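Glycoside Hydrolase (PDB 5T9X) probably hydrolyses agarose-type galactans as a family 16 glycoside hydrolase, taking part in an agarose-degrading pathway of a human gut bacterium. Local coordinates at residues V59-G62 and K66-L69; Y95-W100 and P184-E189; A168-A171 and A176-V179; G197-V202 and I246-F251; H207-P212 and Q306-I311. All coordinates share one frame; numbering follows the deposited sequence.

Interaction 1. Residues V59-G62 and K66-L69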
# COMPACT_ATOMS: atom_id res chain seq x y z
N VAL A 59 9.44 -1.56 17.91
CA VAL A 59 8.64 -1.27 19.09
C VAL A 59 8.54 -2.53 19.95
O VAL A 59 8.60 -3.64 19.42
CB VAL A 59 7.23 -0.75 18.69
CG1 VAL A 59 6.53 -1.71 17.72
CG2 VAL A 59 6.37 -0.44 19.91
N SER A 60 8.41 -2.35 21.26
CA SER A 60 8.30 -3.46 22.19
C SER A 60 6.96 -4.19 22.05
O SER A 60 5.92 -3.58 21.81
CB SER A 60 8.44 -2.99 23.64
OG SER A 60 8.09 -4.05 24.52
N ALA A 61 7.01 -5.49 22.27
CA ALA A 61 5.83 -6.32 22.17
C ALA A 61 4.94 -6.20 23.41
O ALA A 61 3.80 -6.70 23.43
CB ALA A 61 6.22 -7.78 21.93
N GLY A 62 5.44 -5.53 24.44
CA GLY A 62 4.69 -5.36 25.66
C GLY A 62 5.34 -6.14 26.77
O GLY A 62 6.22 -7.02 26.56
N LYS A 66 6.82 -11.32 23.63
CA LYS A 66 7.78 -11.24 22.54
C LYS A 66 7.03 -11.24 21.18
O LYS A 66 5.87 -11.56 21.11
CB LYS A 66 8.77 -12.41 22.63
CG LYS A 66 8.17 -13.73 22.21
CD LYS A 66 9.01 -14.94 22.51
CE LYS A 66 8.20 -16.17 22.10
NZ LYS A 66 8.91 -17.43 22.41
N TRP A 67 7.75 -10.91 20.12
CA TRP A 67 7.21 -10.89 18.77
C TRP A 67 7.33 -12.26 18.15
O TRP A 67 8.34 -12.87 18.31
CB TRP A 67 7.99 -9.90 17.91
CG TRP A 67 7.74 -8.50 18.30
CD1 TRP A 67 8.61 -7.65 18.90
CD2 TRP A 67 6.53 -7.78 18.12
NE1 TRP A 67 8.02 -6.43 19.11
CE2 TRP A 67 6.73 -6.49 18.65
CE3 TRP A 67 5.28 -8.12 17.58
CZ2 TRP A 67 5.73 -5.52 18.65
CZ3 TRP A 67 4.29 -7.15 17.56
CH2 TRP A 67 4.52 -5.86 18.08
N GLU A 68 6.31 -12.71 17.43
CA GLU A 68 6.34 -13.96 16.73
C GLU A 68 6.05 -13.71 15.24
O GLU A 68 5.01 -13.19 14.86
CB GLU A 68 5.31 -14.91 17.34
CG GLU A 68 5.06 -16.19 16.57
CD GLU A 68 3.92 -17.00 17.19
OE1 GLU A 68 4.18 -17.69 18.23
OE2 GLU A 68 2.76 -16.93 16.65
N LEU A 69 6.99 -14.12 14.40
CA LEU A 69 6.86 -13.99 12.97
C LEU A 69 5.69 -14.84 12.50
O LEU A 69 5.54 -15.96 12.94
CB LEU A 69 8.14 -14.45 12.31
CG LEU A 69 8.20 -14.27 10.80
CD1 LEU A 69 8.30 -12.79 10.42
CD2 LEU A 69 9.37 -15.07 10.27
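Lys66 is met through its main chain: Ala61 CB comes to 3.6 Å from Lys66 C, while the lysine's aliphatic arm leads away past Val340. Trp67 and Ala61 carry the contact. In Trp67, CG stands anti to its own carbonyl carbon (chi1 -70°), a torsion that brings the indole back over the 59-62 loop. There Trp67 NE1 donates to Val59 O at 2.9 Å; the acceptor lies a little out of the indole plane, the donor sits in the carbonyl plane, and the bond is clearly bent (N-H...O 143°). Ala61 CB lies over one indole face in a CH-pi contact, 3.6 Å from the five-membered ring's centroid and nearly on its normal, and Val59 CG1 touches Trp67 CZ2 at 4.0 Å, the two side chains crossing at about a right angle. The loop's bend is an ST turn, with Ser60 OG accepting from Gly62 N at 3.0 Å. It leads into strand 65-69, a strand that pairs antiparallel with 329-341 in one sheet of the sandwich. Tyr257, edge-to-face with the indole, and Pro339 also pack on Trp67. Beyond it, Glu68 keeps the backbone pairing going with Lys338, and Leu69 turns its side chain to Tyr50 and Trp52.

Interaction 2. Residues Y95-W100 and P184-E189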
# COMPACT_ATOMS: atom_id res chain seq x y z
N TYR A 95 -4.49 -10.90 -7.87
CA TYR A 95 -5.58 -9.97 -8.13
C TYR A 95 -6.02 -9.34 -6.83
O TYR A 95 -5.47 -9.64 -5.79
CB TYR A 95 -6.75 -10.68 -8.84
CG TYR A 95 -7.50 -9.80 -9.80
CD1 TYR A 95 -6.94 -9.40 -11.00
CD2 TYR A 95 -8.78 -9.32 -9.50
CE1 TYR A 95 -7.63 -8.57 -11.89
CE2 TYR A 95 -9.48 -8.50 -10.38
CZ TYR A 95 -8.91 -8.14 -11.58
OH TYR A 95 -9.59 -7.31 -12.45
N TYR A 96 -6.99 -8.43 -6.90
CA TYR A 96 -7.63 -7.79 -5.74
C TYR A 96 -8.52 -8.83 -5.12
O TYR A 96 -8.85 -9.81 -5.77
CB TYR A 96 -8.45 -6.60 -6.25
CG TYR A 96 -9.16 -5.70 -5.28
CD1 TYR A 96 -8.47 -4.85 -4.42
CD2 TYR A 96 -10.56 -5.58 -5.32
CE1 TYR A 96 -9.15 -3.97 -3.57
CE2 TYR A 96 -11.24 -4.71 -4.48
CZ TYR A 96 -10.53 -3.90 -3.62
OH TYR A 96 -11.23 -3.05 -2.83
N HIS A 97 -8.95 -8.58 -3.88
CA HIS A 97 -9.76 -9.53 -3.11
C HIS A 97 -11.22 -9.78 -3.61
O HIS A 97 -11.94 -10.58 -3.04
CB HIS A 97 -9.68 -9.22 -1.57
CG HIS A 97 -10.52 -8.07 -1.07
ND1 HIS A 97 -11.51 -7.45 -1.80
CD2 HIS A 97 -10.55 -7.47 0.15
CE1 HIS A 97 -12.08 -6.50 -1.09
NE2 HIS A 97 -11.52 -6.50 0.11
N ALA A 98 -11.64 -9.07 -4.66
CA ALA A 98 -12.99 -9.17 -5.24
C ALA A 98 -12.81 -8.94 -6.73
O ALA A 98 -11.74 -8.47 -7.15
CB ALA A 98 -13.93 -8.11 -4.65
N ASN A 99 -13.82 -9.24 -7.53
CA ASN A 99 -13.68 -9.12 -8.97
C ASN A 99 -13.91 -7.67 -9.47
O ASN A 99 -14.86 -7.36 -10.16
CB ASN A 99 -14.58 -10.14 -9.67
CG ASN A 99 -14.26 -10.28 -11.15
OD1 ASN A 99 -13.31 -9.68 -11.69
ND2 ASN A 99 -15.09 -11.07 -11.84
N TRP A 100 -12.98 -6.79 -9.12
CA TRP A 100 -12.97 -5.38 -9.49
C TRP A 100 -11.64 -5.08 -10.13
O TRP A 100 -10.59 -5.47 -9.60
CB TRP A 100 -13.12 -4.52 -8.24
CG TRP A 100 -13.16 -3.05 -8.49
CD1 TRP A 100 -13.88 -2.40 -9.43
CD2 TRP A 100 -12.48 -2.03 -7.75
NE1 TRP A 100 -13.70 -1.05 -9.34
CE2 TRP A 100 -12.84 -0.80 -8.31
CE3 TRP A 100 -11.60 -2.05 -6.66
CZ2 TRP A 100 -12.35 0.42 -7.82
CZ3 TRP A 100 -11.10 -0.82 -6.19
CH2 TRP A 100 -11.47 0.38 -6.78
N PRO A 184 -12.59 -7.70 4.34
CA PRO A 184 -13.34 -8.23 3.17
C PRO A 184 -14.69 -7.54 2.87
O PRO A 184 -15.07 -7.52 1.73
CB PRO A 184 -13.58 -9.71 3.51
CG PRO A 184 -12.58 -10.02 4.54
CD PRO A 184 -12.21 -8.76 5.28
N ASP A 185 -15.35 -6.96 3.88
CA ASP A 185 -16.63 -6.23 3.68
C ASP A 185 -16.47 -4.75 3.21
O ASP A 185 -17.48 -4.02 3.10
CB ASP A 185 -17.50 -6.33 4.95
CG ASP A 185 -17.04 -5.40 6.09
OD1 ASP A 185 -16.03 -4.66 5.95
OD2 ASP A 185 -17.70 -5.42 7.16
N ASP A 186 -15.22 -4.33 2.98
CA ASP A 186 -14.84 -3.00 2.46
C ASP A 186 -15.20 -1.84 3.38
O ASP A 186 -15.34 -0.72 2.91
CB ASP A 186 -15.39 -2.78 1.04
CG ASP A 186 -14.80 -3.75 -0.01
OD1 ASP A 186 -13.60 -4.08 0.05
OD2 ASP A 186 -15.52 -4.18 -0.94
N THR A 187 -15.28 -2.07 4.70
CA THR A 187 -15.63 -0.98 5.65
C THR A 187 -14.45 -0.41 6.43
O THR A 187 -14.58 0.64 7.06
CB THR A 187 -16.71 -1.43 6.67
OG1 THR A 187 -16.22 -2.52 7.47
CG2 THR A 187 -18.00 -1.84 5.92
N GLN A 188 -13.31 -1.11 6.43
CA GLN A 188 -12.16 -0.69 7.22
C GLN A 188 -10.85 -0.95 6.48
O GLN A 188 -10.63 -2.03 5.91
CB GLN A 188 -12.13 -1.41 8.56
CG GLN A 188 -13.36 -1.17 9.40
CD GLN A 188 -13.28 -1.85 10.75
OE1 GLN A 188 -12.27 -2.41 11.14
NE2 GLN A 188 -14.37 -1.80 11.46
N GLU A 189 -9.98 0.04 6.53
CA GLU A 189 -8.79 0.02 5.74
C GLU A 189 -7.68 0.71 6.54
O GLU A 189 -7.95 1.70 7.20
CB GLU A 189 -9.09 0.76 4.45
CG GLU A 189 -7.94 0.93 3.50
CD GLU A 189 -8.27 1.83 2.32
OE1 GLU A 189 -9.41 1.69 1.78
OE2 GLU A 189 -7.39 2.66 1.94
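His97 brings the CE1-NE2 edge of its imidazole up to the carboxylate of Asp186. Asp186 OD1 lies near the ring plane, 3.1 Å from His97 CE1 and 3.2 Å from His97 NE2, and the two flat groups are turned 29° against each other. With its CG anti to the carbonyl carbon (chi1 -64°), Asp186 extends its carboxylate to the ring. Around this pair, Pro184 CA approaches His97 NE2 to 4.0 Å, and Tyr96 OH comes no nearer than 3.9 Å to Asp186 OD1. His97 ND1 lies above the rim of one Tyr96 ring face; Leu182 touches both side chains. In the other segment Asp185 closes an Asx turn: Asp185 OD1 accepts from Thr187 N at 3.0 Å and also takes Thr187 OG1 at 2.6 Å, both from the same face of its carboxylate. Lys295 makes a salt bridge with Asp185 OD2. The 95-100 loop thus meets the connection of the hairpin formed by strands 176-182 and 188-195. Because a carboxylate oxygen lies at the CE1-NE2 edge, its negative charge would probably polarise the imidazole.

Interaction 3. Residues A168-A171 and A176-V179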
# COMPACT_ATOMS: atom_id res chain seq x y z
N ALA A 168 10.45 -1.52 0.55
CA ALA A 168 9.93 -1.25 -0.77
C ALA A 168 10.57 -0.05 -1.41
O ALA A 168 11.01 0.90 -0.73
CB ALA A 168 8.45 -1.00 -0.66
N LYS A 169 10.59 -0.09 -2.72
CA LYS A 169 11.10 1.01 -3.52
C LYS A 169 9.96 1.56 -4.37
O LYS A 169 9.55 0.95 -5.36
CB LYS A 169 12.25 0.52 -4.39
CG LYS A 169 12.95 1.60 -5.17
CD LYS A 169 14.20 1.01 -5.81
CE LYS A 169 15.25 2.04 -6.15
NZ LYS A 169 14.75 2.84 -7.30
N ILE A 170 9.50 2.74 -3.98
CA ILE A 170 8.36 3.37 -4.61
C ILE A 170 8.67 3.66 -6.08
O ILE A 170 9.76 4.12 -6.42
CB ILE A 170 8.01 4.65 -3.85
CG1 ILE A 170 7.37 4.28 -2.50
CG2 ILE A 170 7.09 5.55 -4.65
CD1 ILE A 170 7.53 5.35 -1.45
N ALA A 171 7.70 3.40 -6.94
CA ALA A 171 7.93 3.54 -8.37
C ALA A 171 8.18 5.00 -8.74
O ALA A 171 7.54 5.89 -8.21
CB ALA A 171 6.76 3.00 -9.16
N ALA A 176 0.32 5.53 -8.32
CA ALA A 176 0.45 5.25 -6.90
C ALA A 176 1.15 3.90 -6.71
O ALA A 176 0.84 2.96 -7.43
CB ALA A 176 -0.91 5.21 -6.24
N SER A 177 2.09 3.85 -5.77
CA SER A 177 2.65 2.59 -5.26
C SER A 177 2.06 2.36 -3.86
O SER A 177 2.14 3.27 -3.01
CB SER A 177 4.17 2.70 -5.16
OG SER A 177 4.76 3.05 -6.40
N ASP A 178 1.43 1.20 -3.64
CA ASP A 178 0.59 0.98 -2.45
C ASP A 178 0.83 -0.34 -1.75
O ASP A 178 0.84 -1.41 -2.39
CB ASP A 178 -0.91 0.97 -2.80
CG ASP A 178 -1.40 2.27 -3.44
OD1 ASP A 178 -1.26 3.37 -2.84
OD2 ASP A 178 -1.97 2.19 -4.55
N VAL A 179 0.93 -0.25 -0.42
CA VAL A 179 0.87 -1.41 0.48
C VAL A 179 -0.17 -1.09 1.53
O VAL A 179 -0.04 -0.10 2.23
CB VAL A 179 2.23 -1.68 1.16
CG1 VAL A 179 2.16 -2.89 2.09
CG2 VAL A 179 3.28 -1.92 0.10
O HOH W 1 4.74 5.53 -7.38
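Ser177 gives up the most surface here, pointing its hydroxyl at the chain where it leaves strand 162-169. With OG anti to its carbonyl carbon (chi1 -56°), Ser177 OG accepts from Ala171 N at 3.0 Å in a fairly straight bond (N-H...O 159°). A water also sits 2.7 Å from Ser177 OG and probably donates to Ala171 O at 2.9 Å, so the serine is linked to the main chain of Ala171 both directly and through water. Ala171 adds its methyl group: Ala171 CB lies 3.4 Å from Ser177 OG, and Met303 also packs on Ala171. Ile170 presents its CG2 branch, which lies anti to its backbone N; Ile170 CG2 is 3.8 Å from Ser177 OG and 4.1 Å from Ser177 CB, and Ala195 and Trp247 pack against the same isoleucine. Aliphatic groups thus lie beside the hydroxyl, which has the backbone amide and the water as polar partners. Phe329 touches Ala168 as well as Ser177 and Val179, on both segments. Backbone bonds place the partners in different sheets: Ala168 pairs with His252 and Lys169 with Leu330, whereas Ser177 pairs with Ala195 and Asp178 with Asn302. The short link between 168-171 and 176-179 is thus a crossing from one sheet to the other, as expected of the beta-jelly-roll sandwich of family 16 glycoside hydrolases.

Interaction 4. Residues G197-V202 and I246-F251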
# COMPACT_ATOMS: atom_id res chain seq x y z
N GLY A 197 5.88 8.58 -6.72
CA GLY A 197 7.31 8.79 -6.81
C GLY A 197 7.86 9.72 -7.88
O GLY A 197 9.03 10.10 -7.79
N SER A 198 7.06 10.07 -8.87
CA SER A 198 7.55 10.91 -9.99
C SER A 198 7.73 12.37 -9.61
O SER A 198 7.06 12.85 -8.69
CB SER A 198 6.61 10.80 -11.19
OG SER A 198 6.85 11.82 -12.11
N ASP A 199 8.64 13.06 -10.31
CA ASP A 199 8.78 14.52 -10.18
C ASP A 199 7.64 15.28 -10.81
O ASP A 199 7.42 16.42 -10.45
CB ASP A 199 10.08 15.05 -10.79
CG ASP A 199 11.31 14.62 -10.00
OD1 ASP A 199 11.28 14.64 -8.73
OD2 ASP A 199 12.32 14.23 -10.64
N ARG A 200 6.92 14.67 -11.75
CA ARG A 200 5.75 15.35 -12.30
C ARG A 200 4.62 15.42 -11.24
O ARG A 200 4.06 14.40 -10.82
CB ARG A 200 5.29 14.69 -13.60
CG ARG A 200 4.23 15.51 -14.35
CD ARG A 200 4.22 15.22 -15.85
NE ARG A 200 3.82 13.84 -16.16
CZ ARG A 200 2.57 13.40 -16.18
NH1 ARG A 200 2.31 12.12 -16.48
NH2 ARG A 200 1.55 14.20 -15.89
N VAL A 201 4.32 16.64 -10.80
CA VAL A 201 3.33 16.86 -9.72
C VAL A 201 2.32 17.96 -10.02
O VAL A 201 1.58 18.40 -9.12
CB VAL A 201 4.04 17.20 -8.40
CG1 VAL A 201 4.89 16.03 -7.93
CG2 VAL A 201 4.91 18.44 -8.54
N VAL A 202 2.29 18.44 -11.26
CA VAL A 202 1.47 19.58 -11.59
C VAL A 202 0.36 19.04 -12.45
O VAL A 202 0.62 18.32 -13.43
CB VAL A 202 2.24 20.69 -12.34
CG1 VAL A 202 1.42 21.99 -12.35
CG2 VAL A 202 3.60 20.96 -11.69
N ILE A 246 13.74 11.83 -0.83
CA ILE A 246 12.99 11.45 -1.99
C ILE A 246 12.91 9.92 -1.97
O ILE A 246 13.87 9.25 -2.38
CB ILE A 246 13.70 11.91 -3.30
CG1 ILE A 246 14.06 13.42 -3.24
CG2 ILE A 246 12.89 11.55 -4.55
CD1 ILE A 246 12.93 14.35 -2.86
N TRP A 247 11.76 9.39 -1.55
CA TRP A 247 11.59 7.96 -1.22
C TRP A 247 11.81 6.98 -2.41
O TRP A 247 12.33 5.89 -2.23
CB TRP A 247 10.22 7.73 -0.53
CG TRP A 247 10.00 8.65 0.66
CD1 TRP A 247 9.23 9.78 0.68
CD2 TRP A 247 10.61 8.57 1.96
NE1 TRP A 247 9.30 10.38 1.91
CE2 TRP A 247 10.15 9.67 2.71
CE3 TRP A 247 11.48 7.66 2.56
CZ2 TRP A 247 10.53 9.89 4.04
CZ3 TRP A 247 11.86 7.87 3.87
CH2 TRP A 247 11.38 8.98 4.60
N ARG A 248 11.37 7.38 -3.60
CA ARG A 248 11.71 6.77 -4.90
C ARG A 248 13.15 6.24 -5.06
O ARG A 248 13.40 5.24 -5.75
CB ARG A 248 11.47 7.85 -5.97
CG ARG A 248 12.23 7.69 -7.28
CD ARG A 248 12.91 8.97 -7.69
NE ARG A 248 11.90 9.94 -8.02
CZ ARG A 248 12.11 11.23 -8.25
NH1 ARG A 248 13.31 11.77 -8.19
NH2 ARG A 248 11.06 11.99 -8.54
N ASN A 249 14.11 6.94 -4.49
CA ASN A 249 15.52 6.67 -4.77
C ASN A 249 16.09 5.44 -4.11
O ASN A 249 17.17 5.03 -4.47
CB ASN A 249 16.38 7.90 -4.40
CG ASN A 249 16.13 9.09 -5.32
OD1 ASN A 249 15.63 8.95 -6.44
ND2 ASN A 249 16.46 10.27 -4.85
N ASP A 250 15.41 4.86 -3.14
CA ASP A 250 15.91 3.67 -2.52
C ASP A 250 14.80 2.81 -1.90
O ASP A 250 13.62 3.20 -1.94
CB ASP A 250 16.94 4.06 -1.45
CG ASP A 250 18.15 3.14 -1.44
OD1 ASP A 250 17.99 1.87 -1.47
OD2 ASP A 250 19.27 3.69 -1.40
N PHE A 251 15.19 1.64 -1.39
CA PHE A 251 14.35 0.81 -0.53
C PHE A 251 14.22 1.46 0.85
O PHE A 251 15.18 2.02 1.37
CB PHE A 251 14.87 -0.63 -0.43
CG PHE A 251 14.66 -1.42 -1.69
CD1 PHE A 251 13.49 -2.15 -1.88
CD2 PHE A 251 15.61 -1.37 -2.72
CE1 PHE A 251 13.27 -2.87 -3.06
CE2 PHE A 251 15.40 -2.07 -3.92
CZ PHE A 251 14.23 -2.83 -4.08
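Arg248 NH2 makes a salt bridge with Asp199 OD1, 2.7 Å long and nearly straight (N-H...O 169°). The oxygen lies in the guanidinium plane, yet the donor comes down from above the carboxylate, the two groups standing almost perpendicular (83°). The same NH2 and Arg248 NE grip Gly197 O side-on, each at 2.9 Å, so one carbonyl oxygen accepts two N-H groups; both bonds are bent. Arg248 NH2 thereby serves two acceptors at once. The side chain starts with CG anti to the backbone N (chi1 157°) and folds at its second and third torsions, which swings the guanidinium edge onto residues 197-199. Ile246 CG2 lies 3.6 Å above one face of the Arg248 guanidinium, toward its rim. Within the first loop, Ser198 OG accepts from Arg200 N at 2.9 Å in an ST turn, and Arg200 turns the other way to a salt bridge with Glu320. Arg248 itself belongs to the 3-10 turn 247-249, and Asn172 touches its side chain. Side-on arginine binding of a backbone carbonyl, with a salt bridge beside it, joins the loop after strand 188-195 to the one before strand 252-260 of the sandwich.

Interaction 5. Residues H207-P212 and Q306-I311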
# COMPACT_ATOMS: atom_id res chain seq x y z
N HIS A 207 -4.65 22.37 -9.54
CA HIS A 207 -4.08 21.85 -8.28
C HIS A 207 -2.53 21.75 -8.28
O HIS A 207 -1.87 21.55 -9.32
CB HIS A 207 -4.68 20.44 -7.98
CG HIS A 207 -6.15 20.42 -7.68
ND1 HIS A 207 -6.67 20.73 -6.44
CD2 HIS A 207 -7.21 20.05 -8.45
CE1 HIS A 207 -7.99 20.59 -6.46
NE2 HIS A 207 -8.34 20.18 -7.67
N LYS A 208 -1.95 21.90 -7.09
CA LYS A 208 -0.66 21.28 -6.76
C LYS A 208 -1.00 19.90 -6.12
O LYS A 208 -2.03 19.76 -5.44
CB LYS A 208 0.15 22.17 -5.81
N PHE A 209 -0.19 18.89 -6.41
CA PHE A 209 -0.33 17.57 -5.78
C PHE A 209 0.87 17.27 -4.88
O PHE A 209 1.96 17.84 -5.03
CB PHE A 209 -0.49 16.48 -6.83
CG PHE A 209 -1.81 16.53 -7.54
CD1 PHE A 209 -2.85 15.69 -7.17
CD2 PHE A 209 -2.02 17.43 -8.59
CE1 PHE A 209 -4.08 15.75 -7.83
CE2 PHE A 209 -3.24 17.49 -9.26
CZ PHE A 209 -4.27 16.64 -8.88
N TYR A 210 0.67 16.38 -3.91
CA TYR A 210 1.75 15.96 -3.02
C TYR A 210 2.80 15.18 -3.83
O TYR A 210 2.48 14.35 -4.70
CB TYR A 210 1.21 15.14 -1.82
CG TYR A 210 0.54 15.98 -0.72
CD1 TYR A 210 1.29 16.81 0.11
CD2 TYR A 210 -0.82 15.93 -0.50
CE1 TYR A 210 0.70 17.56 1.13
CE2 TYR A 210 -1.43 16.68 0.50
CZ TYR A 210 -0.67 17.50 1.32
OH TYR A 210 -1.27 18.26 2.32
N GLY A 211 4.06 15.50 -3.55
CA GLY A 211 5.19 15.06 -4.37
C GLY A 211 5.98 13.88 -3.83
O GLY A 211 5.55 13.20 -2.90
N PRO A 212 7.17 13.63 -4.42
CA PRO A 212 7.95 12.45 -4.13
C PRO A 212 8.77 12.51 -2.84
O PRO A 212 9.53 11.58 -2.56
CB PRO A 212 8.87 12.36 -5.35
CG PRO A 212 9.09 13.78 -5.75
CD PRO A 212 7.78 14.45 -5.49
N GLN A 306 -4.84 6.46 -10.11
CA GLN A 306 -5.99 6.87 -9.31
C GLN A 306 -6.81 7.93 -10.02
O GLN A 306 -6.24 8.81 -10.65
CB GLN A 306 -5.54 7.39 -7.96
CG GLN A 306 -5.05 6.28 -7.05
CD GLN A 306 -4.43 6.81 -5.77
OE1 GLN A 306 -4.07 7.98 -5.68
NE2 GLN A 306 -4.26 5.93 -4.80
N SER A 307 -8.14 7.84 -9.90
CA SER A 307 -9.07 8.66 -10.68
C SER A 307 -8.89 10.17 -10.53
O SER A 307 -8.73 10.88 -11.51
CB SER A 307 -10.52 8.29 -10.34
OG SER A 307 -10.70 6.90 -10.50
N TRP A 308 -8.91 10.64 -9.29
CA TRP A 308 -8.75 12.07 -8.96
C TRP A 308 -7.45 12.69 -9.49
O TRP A 308 -7.40 13.91 -9.78
CB TRP A 308 -8.87 12.26 -7.45
CG TRP A 308 -7.85 11.48 -6.62
CD1 TRP A 308 -7.87 10.14 -6.29
CD2 TRP A 308 -6.68 12.02 -5.98
NE1 TRP A 308 -6.78 9.82 -5.52
CE2 TRP A 308 -6.03 10.95 -5.31
CE3 TRP A 308 -6.11 13.31 -5.90
CZ2 TRP A 308 -4.83 11.13 -4.58
CZ3 TRP A 308 -4.90 13.49 -5.18
CH2 TRP A 308 -4.28 12.40 -4.53
N ARG A 309 -6.41 11.88 -9.61
CA ARG A 309 -5.17 12.31 -10.23
C ARG A 309 -5.23 12.21 -11.74
O ARG A 309 -4.71 13.08 -12.44
CB ARG A 309 -4.01 11.50 -9.71
CG ARG A 309 -3.57 11.98 -8.34
CD ARG A 309 -2.68 10.97 -7.67
NE ARG A 309 -1.48 10.73 -8.45
CZ ARG A 309 -0.37 11.47 -8.44
NH1 ARG A 309 -0.28 12.56 -7.67
NH2 ARG A 309 0.66 11.11 -9.20
N ALA A 310 -5.82 11.13 -12.24
CA ALA A 310 -5.86 10.91 -13.68
C ALA A 310 -6.72 11.97 -14.39
O ALA A 310 -6.40 12.45 -15.47
CB ALA A 310 -6.36 9.52 -14.01
N ILE A 311 -7.80 12.35 -13.75
CA ILE A 311 -8.67 13.33 -14.33
C ILE A 311 -8.04 14.73 -14.44
O ILE A 311 -8.49 15.52 -15.24
CB ILE A 311 -10.00 13.36 -13.56
CG1 ILE A 311 -11.11 13.80 -14.49
CG2 ILE A 311 -9.88 14.20 -12.31
CD1 ILE A 311 -12.47 13.48 -13.91
O HOH W 2 2.02 14.02 -7.45
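Arg309 NH1 donates to a water at 2.7 Å, and the water in turn donates a hydrogen bond to Tyr210 O at 2.8 Å, a bridge that spans the 4.4 Å between NH1 and that carbonyl oxygen. The water lies in the guanidinium plane, at its edge. Arg309 NH2 has its own acceptor in Thr174 O, and Tyr196 holds the charged group by a cation-pi contact. Beneath the bridge is the apolar part of the contact. Phe209 lies beside the arginine's chain, its CE1 3.8 Å from Arg309 CG, and its CB is 4.0 Å from Arg309 NH1; the chain bends at its third torsion (chi3 60°), and the guanidinium stands about perpendicular to the phenyl ring. Trp308 joins in: its CZ3 meets the edge of the Phe209 ring, 3.6 Å from Phe209 CE1. The two rings meet obliquely, with planes 33° apart and centroids separated by 5.8 Å. One face of the same indole is covered by Arg309 CG, so the neighbouring helix residues pack on each other as well as on the loop. Leu314 also touches Phe209. The helical turn 307-310 follows Gln306 at its N-cap, whose amide is tied to Tyr196, Glu194 and Glu304, while Tyr210 stacks on Trp238. No direct hydrogen bond joins loop and helix; the water supplies the polar link, and the arginine's positive charge would probably polarise it, strengthening its donation to the Tyr210 carbonyl.

In the fold
Interactions 3, 4 and 5 form a connected group. Lys169 NZ probably hydrogen-bonds Arg248 O (3.2 Å), joining 3 to 4; probable backbone hydrogen bonds Val201 O to Phe209 N and Trp247 N to Pro212 O, both 3.3 Å, join 4 to 5; and Ala176 CB packs on Gln306 NE2 between 3 and 5. Interaction 2 has its nearest atoms about 8 Å from interaction 3; strand 188-195, which begins there, carries the E-x-D-x-x-E sequence that in family 16 relatives holds the catalytic acids, so Glu189 probably lies at the active site. Interaction 1 is remote, its centre about 37 Å from that of interaction 5. Asp332, a sodium ligand, touches Phe251 of interaction 4.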